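Local coordinates for protein N(G),N(G)-dimethylarginine dimethylaminohydrolase (Pseudomonas aeruginosa, PDB 1H70) that hydrolyses N(G),N(G)-dimethyl-L-arginine and N(G)-monomethyl-L-arginine to L-citrulline, releasing dimethylamine or methylamine, at residues T10-V16 and P27-L33; R58-F64 and R86-I92. The protein carries 1 engineered substitution. All coordinates share one frame; numbering follows the deposited sequence.

Overall arrangement
Contact 1 closes before contact 2 opens along the chain, and their centres lie about 14 Å apart on the same side of the chain's centre. Contact 1 joins the loop after strand 5-9 to the start of helix 29-43. Contact 2 joins the loop between strands 49-53 and 69-71 to the start of helix 89-100. The two loops touch: L15 CD1 lies 3.7 Å from V63 CG1, and S14 O is 3.2 Å from P60 CB. Residues 10-16 thus pack against the 58-64 loop, which holds the pocket residues D61 and F64. Contact 2 meets the bound citrulline directly. Contact 1 is a shell further out, with the L15 side chain about 7 Å from the ligand.

Contact 1. Residues T10-V16 and P27-L33; sequences TPARSLV and PDYAKAL
Y29 reaches from the first turn of helix 29-43 to the backbone of residues 11-13. Its CG stands anti to the backbone N (chi1 -179°), which sends the ring out from the helix. Y29 CB meets V16 CG1 at 4.2 Å. The ring then lies against R13, whose CA sits over one face in a CH-pi contact, 3.9 Å from the Y29 ring centroid. R13 CG lies over the same ring, 3.7 Å from Y29 CE2. Y29 CE1 passes the carbonyl oxygen A12 O obliquely. At the tip, Y29 OH donates a hydrogen bond of 3.1 Å to P11 O, which it meets from above the carbonyl plane.

Apolar groups fill in beside the tyrosine. L15 CD2 packs tightly on A32 CB at 3.4 Å and also touches the ring of P27. L33 CD1 lies against P11 CG at 4.1 Å. D28 is the N-cap of the helix: its OD1 accepts from K31 N at 3.0 Å.

The contact ties the loop after strand 5-9 to the start of helix 29-43. Helix 239-242 packs against it: its Y241 touches P11 and L15 and hydrogen-bonds A32 O through its OH, and E240 accepts from D28 N.

Contact 2. Residues R58-F64 and R86-I92; sequences RFPDSVF and RRGETEI. With CIR (citrulline), chain B.
R86 NH2 donates to F64 O at 2.9 Å, near the guanidinium plane, at the end of two overlapping type I turns, 59-62 and 61-64. D61, F64 and R86 line part of the citrulline pocket. A side-on salt bridge holds R86: its NE and NH2 each take one carboxylate oxygen of E89, with R86 NH2 2.8 Å from E89 OE1. Bonds to both E89 oxygens, to F64 O and, through NH1, to the citrulline carboxylate hold the guanidinium in its plane. D61 O lies over one face of it, and D67 also pairs with NH1. D61 OD1 takes the ligand's amino group, and its OD2 accepts from L19 N. Two waters fill in round E89, joining OE2 to D61 N and OE1 to S62 O. Buried S62 braces the turn that carries F59: with chi1 63°, S62 OG donates to F59 O at 2.7 Å.

The outer half is mostly apolar and lies nearer the surface. F59 leans over the start of helix 89-100, with F59 CZ 3.6 Å from G88 C. I92 CD1 touches F59 CD1 at 3.9 Å. Exposed R58, its guanidinium paired with D56, adds only a small contact, R58 NH2 to I92 CG2 at 3.6 Å.

Contact 1. Residues T10-V16 and P27-L33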
# COMPACT_ATOMS: atom_id res chain seq x y z
N THR A 10 13.57 -6.06 2.59
CA THR A 10 13.78 -7.43 2.14
C THR A 10 12.89 -8.38 2.92
O THR A 10 12.78 -8.23 4.11
CB THR A 10 15.27 -7.76 2.43
OG1 THR A 10 16.07 -6.78 1.75
CG2 THR A 10 15.67 -9.14 1.87
N PRO A 11 12.28 -9.37 2.26
CA PRO A 11 11.43 -10.34 2.98
C PRO A 11 12.27 -11.26 3.88
O PRO A 11 13.44 -11.55 3.55
CB PRO A 11 10.76 -11.11 1.83
CG PRO A 11 11.72 -11.01 0.71
CD PRO A 11 12.36 -9.63 0.81
N ALA A 12 11.71 -11.66 5.01
CA ALA A 12 12.40 -12.54 5.96
C ALA A 12 12.10 -13.99 5.61
O ALA A 12 11.15 -14.28 4.88
CB ALA A 12 11.92 -12.26 7.36
N ARG A 13 12.88 -14.92 6.17
CA ARG A 13 12.57 -16.32 5.92
C ARG A 13 11.21 -16.63 6.54
O ARG A 13 10.48 -17.50 6.02
CB ARG A 13 13.61 -17.25 6.52
CG ARG A 13 14.96 -17.28 5.79
CD ARG A 13 16.00 -18.14 6.51
NE ARG A 13 16.36 -17.60 7.82
CZ ARG A 13 17.27 -16.64 8.00
NH1 ARG A 13 17.88 -16.13 6.94
NH2 ARG A 13 17.56 -16.19 9.21
N SER A 14 10.87 -15.96 7.64
CA SER A 14 9.58 -16.18 8.31
C SER A 14 8.36 -15.71 7.50
O SER A 14 7.23 -15.91 7.94
CB SER A 14 9.55 -15.58 9.73
OG SER A 14 9.79 -14.19 9.68
N LEU A 15 8.59 -15.13 6.33
CA LEU A 15 7.53 -14.72 5.40
C LEU A 15 6.59 -15.89 5.13
O LEU A 15 5.39 -15.70 4.95
CB LEU A 15 8.12 -14.32 4.05
CG LEU A 15 7.14 -13.84 2.97
CD1 LEU A 15 6.86 -12.37 3.17
CD2 LEU A 15 7.64 -14.08 1.55
N VAL A 16 7.13 -17.11 5.09
CA VAL A 16 6.30 -18.29 4.84
C VAL A 16 5.16 -18.41 5.83
O VAL A 16 4.14 -19.03 5.52
CB VAL A 16 7.10 -19.60 4.81
CG1 VAL A 16 8.20 -19.53 3.75
CG2 VAL A 16 7.67 -19.92 6.18
N PRO A 27 3.83 -19.22 0.95
CA PRO A 27 4.91 -18.61 0.17
C PRO A 27 6.16 -19.49 0.17
O PRO A 27 6.48 -20.12 1.18
CB PRO A 27 5.21 -17.31 0.91
CG PRO A 27 3.98 -17.02 1.71
CD PRO A 27 3.36 -18.35 2.04
N ASP A 28 6.83 -19.51 -0.97
CA ASP A 28 8.10 -20.20 -1.16
C ASP A 28 9.12 -19.07 -0.97
O ASP A 28 9.14 -18.11 -1.76
CB ASP A 28 8.06 -20.79 -2.57
CG ASP A 28 9.38 -21.00 -3.31
OD1 ASP A 28 10.52 -20.79 -2.86
OD2 ASP A 28 9.28 -21.40 -4.51
N TYR A 29 9.89 -19.14 0.11
CA TYR A 29 10.85 -18.07 0.39
C TYR A 29 11.80 -17.74 -0.76
O TYR A 29 11.94 -16.56 -1.13
CB TYR A 29 11.64 -18.34 1.69
CG TYR A 29 12.61 -17.20 1.96
CD1 TYR A 29 12.14 -15.92 2.16
CD2 TYR A 29 13.98 -17.40 1.97
CE1 TYR A 29 12.99 -14.87 2.40
CE2 TYR A 29 14.85 -16.34 2.21
CZ TYR A 29 14.34 -15.08 2.41
OH TYR A 29 15.16 -13.98 2.64
N ALA A 30 12.44 -18.73 -1.38
CA ALA A 30 13.39 -18.46 -2.47
C ALA A 30 12.71 -17.72 -3.63
O ALA A 30 13.24 -16.75 -4.17
CB ALA A 30 14.04 -19.74 -2.97
N LYS A 31 11.52 -18.18 -4.00
CA LYS A 31 10.78 -17.54 -5.07
C LYS A 31 10.34 -16.11 -4.68
O LYS A 31 10.38 -15.19 -5.50
CB LYS A 31 9.58 -18.41 -5.44
CG LYS A 31 8.78 -17.89 -6.61
CD LYS A 31 7.77 -18.95 -7.04
CE LYS A 31 6.86 -18.40 -8.14
NZ LYS A 31 5.61 -19.23 -8.26
N ALA A 32 9.98 -15.91 -3.42
CA ALA A 32 9.55 -14.58 -2.94
C ALA A 32 10.72 -13.61 -3.02
O ALA A 32 10.53 -12.44 -3.33
CB ALA A 32 9.05 -14.65 -1.53
N LEU A 33 11.91 -14.11 -2.71
CA LEU A 33 13.11 -13.27 -2.78
C LEU A 33 13.31 -12.79 -4.21
O LEU A 33 13.59 -11.61 -4.47
CB LEU A 33 14.29 -14.08 -2.27
CG LEU A 33 15.57 -13.35 -1.93
CD1 LEU A 33 15.32 -12.41 -0.74
CD2 LEU A 33 16.66 -14.40 -1.61

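Contact 2. Residues R58-F64 and R86-I92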
# COMPACT_ATOMS: atom_id res chain seq x y z
N ARG A 58 11.77 -11.59 13.19
CA ARG A 58 10.74 -11.51 14.21
C ARG A 58 9.39 -11.07 13.64
O ARG A 58 8.40 -11.21 14.30
CB ARG A 58 11.11 -10.50 15.30
CG ARG A 58 12.40 -10.77 16.06
CD ARG A 58 12.69 -9.61 17.01
NE ARG A 58 12.95 -8.39 16.24
CZ ARG A 58 13.33 -7.25 16.76
NH1 ARG A 58 13.54 -7.18 18.08
NH2 ARG A 58 13.54 -6.20 15.97
N PHE A 59 9.39 -10.51 12.44
CA PHE A 59 8.18 -9.99 11.82
C PHE A 59 7.97 -10.54 10.41
O PHE A 59 8.38 -9.96 9.42
CB PHE A 59 8.21 -8.45 11.78
CG PHE A 59 8.24 -7.82 13.16
CD1 PHE A 59 9.44 -7.37 13.69
CD2 PHE A 59 7.08 -7.69 13.91
CE1 PHE A 59 9.49 -6.81 14.94
CE2 PHE A 59 7.12 -7.13 15.17
CZ PHE A 59 8.33 -6.70 15.69
N PRO A 60 7.32 -11.70 10.32
CA PRO A 60 7.06 -12.37 9.05
C PRO A 60 6.49 -11.48 7.93
O PRO A 60 6.84 -11.64 6.75
CB PRO A 60 6.01 -13.41 9.43
CG PRO A 60 6.40 -13.79 10.83
CD PRO A 60 6.82 -12.48 11.49
N ASP A 61 5.62 -10.55 8.29
CA ASP A 61 4.97 -9.67 7.32
C ASP A 61 5.64 -8.31 7.20
O ASP A 61 5.08 -7.40 6.56
CB ASP A 61 3.51 -9.46 7.73
CG ASP A 61 2.65 -10.69 7.54
OD1 ASP A 61 2.45 -11.07 6.36
OD2 ASP A 61 2.15 -11.28 8.53
N SER A 62 6.85 -8.14 7.74
CA SER A 62 7.53 -6.83 7.71
C SER A 62 7.95 -6.31 6.32
O SER A 62 8.23 -5.12 6.12
CB SER A 62 8.67 -6.79 8.77
OG SER A 62 9.65 -7.75 8.45
N VAL A 63 7.88 -7.17 5.30
CA VAL A 63 8.11 -6.79 3.92
C VAL A 63 7.03 -5.82 3.49
O VAL A 63 7.24 -5.01 2.58
CB VAL A 63 8.09 -8.04 2.99
CG1 VAL A 63 6.72 -8.72 3.01
CG2 VAL A 63 8.49 -7.68 1.56
N PHE A 64 5.86 -5.89 4.12
CA PHE A 64 4.75 -4.99 3.80
C PHE A 64 4.86 -3.67 4.56
O PHE A 64 4.03 -3.32 5.43
CB PHE A 64 3.40 -5.67 4.07
CG PHE A 64 3.25 -6.95 3.28
CD1 PHE A 64 2.97 -8.15 3.92
CD2 PHE A 64 3.42 -6.93 1.91
CE1 PHE A 64 2.85 -9.33 3.18
CE2 PHE A 64 3.29 -8.11 1.15
CZ PHE A 64 2.99 -9.30 1.80
N ARG A 86 2.00 -7.62 14.07
CA ARG A 86 2.62 -6.59 13.26
C ARG A 86 2.75 -5.23 13.95
O ARG A 86 3.38 -4.34 13.38
CB ARG A 86 1.81 -6.41 11.96
CG ARG A 86 1.68 -7.70 11.13
CD ARG A 86 1.30 -7.38 9.68
NE ARG A 86 2.32 -6.47 9.09
CZ ARG A 86 2.14 -5.78 8.00
NH1 ARG A 86 1.02 -5.91 7.30
NH2 ARG A 86 3.08 -4.94 7.59
N ARG A 87 2.20 -5.06 15.16
CA ARG A 87 2.29 -3.77 15.83
C ARG A 87 3.72 -3.28 16.03
O ARG A 87 4.01 -2.11 15.80
CB ARG A 87 1.54 -3.73 17.17
CG ARG A 87 1.31 -2.31 17.67
CD ARG A 87 0.22 -2.23 18.70
NE ARG A 87 -1.08 -2.54 18.14
CZ ARG A 87 -2.07 -3.11 18.83
NH1 ARG A 87 -1.91 -3.41 20.12
NH2 ARG A 87 -3.22 -3.38 18.23
N GLY A 88 4.63 -4.18 16.38
CA GLY A 88 6.02 -3.86 16.61
C GLY A 88 6.82 -3.45 15.37
O GLY A 88 7.97 -3.02 15.49
N GLU A 89 6.24 -3.59 14.17
CA GLU A 89 6.91 -3.17 12.96
C GLU A 89 7.13 -1.66 12.90
O GLU A 89 8.01 -1.19 12.15
CB GLU A 89 6.11 -3.58 11.70
CG GLU A 89 6.09 -5.09 11.57
CD GLU A 89 5.38 -5.57 10.33
OE1 GLU A 89 5.28 -4.78 9.35
OE2 GLU A 89 4.90 -6.75 10.34
N THR A 90 6.36 -0.90 13.67
CA THR A 90 6.57 0.55 13.67
C THR A 90 7.94 0.91 14.24
O THR A 90 8.56 1.87 13.82
CB THR A 90 5.48 1.28 14.48
OG1 THR A 90 5.39 0.72 15.80
CG2 THR A 90 4.12 1.08 13.82
N GLU A 91 8.39 0.12 15.22
CA GLU A 91 9.66 0.38 15.88
C GLU A 91 10.88 0.20 15.00
O GLU A 91 11.85 0.96 15.13
CB GLU A 91 9.81 -0.52 17.12
CG GLU A 91 8.69 -0.36 18.13
CD GLU A 91 8.74 0.95 18.89
OE1 GLU A 91 7.69 1.60 19.05
OE2 GLU A 91 9.84 1.36 19.32
N ILE A 92 10.84 -0.78 14.10
CA ILE A 92 11.98 -1.06 13.24
C ILE A 92 12.01 -0.17 12.00
O ILE A 92 13.00 -0.17 11.25
CB ILE A 92 12.03 -2.57 12.86
CG1 ILE A 92 10.73 -3.03 12.22
CG2 ILE A 92 12.31 -3.39 14.10
CD1 ILE A 92 10.87 -4.41 11.60
C CIR B . -1.18 -9.10 6.70
O CIR B . -1.10 -8.06 7.43
OXT CIR B . -2.16 -9.93 6.87
CA CIR B . -0.19 -9.32 5.59
N CIR B . -0.02 -10.77 5.35
C3 CIR B . -0.67 -8.60 4.31
C4 CIR B . -0.61 -7.08 4.51
C5 CIR B . -1.11 -6.38 3.26
N6 CIR B . -1.01 -4.92 3.39
C7 CIR B . -1.21 -4.06 2.41
O7 CIR B . -1.52 -4.40 1.26
N8 CIR B . -1.07 -2.74 2.69
O HOH W 1 5.25 -9.37 10.99
O HOH W 2 7.14 -3.30 7.96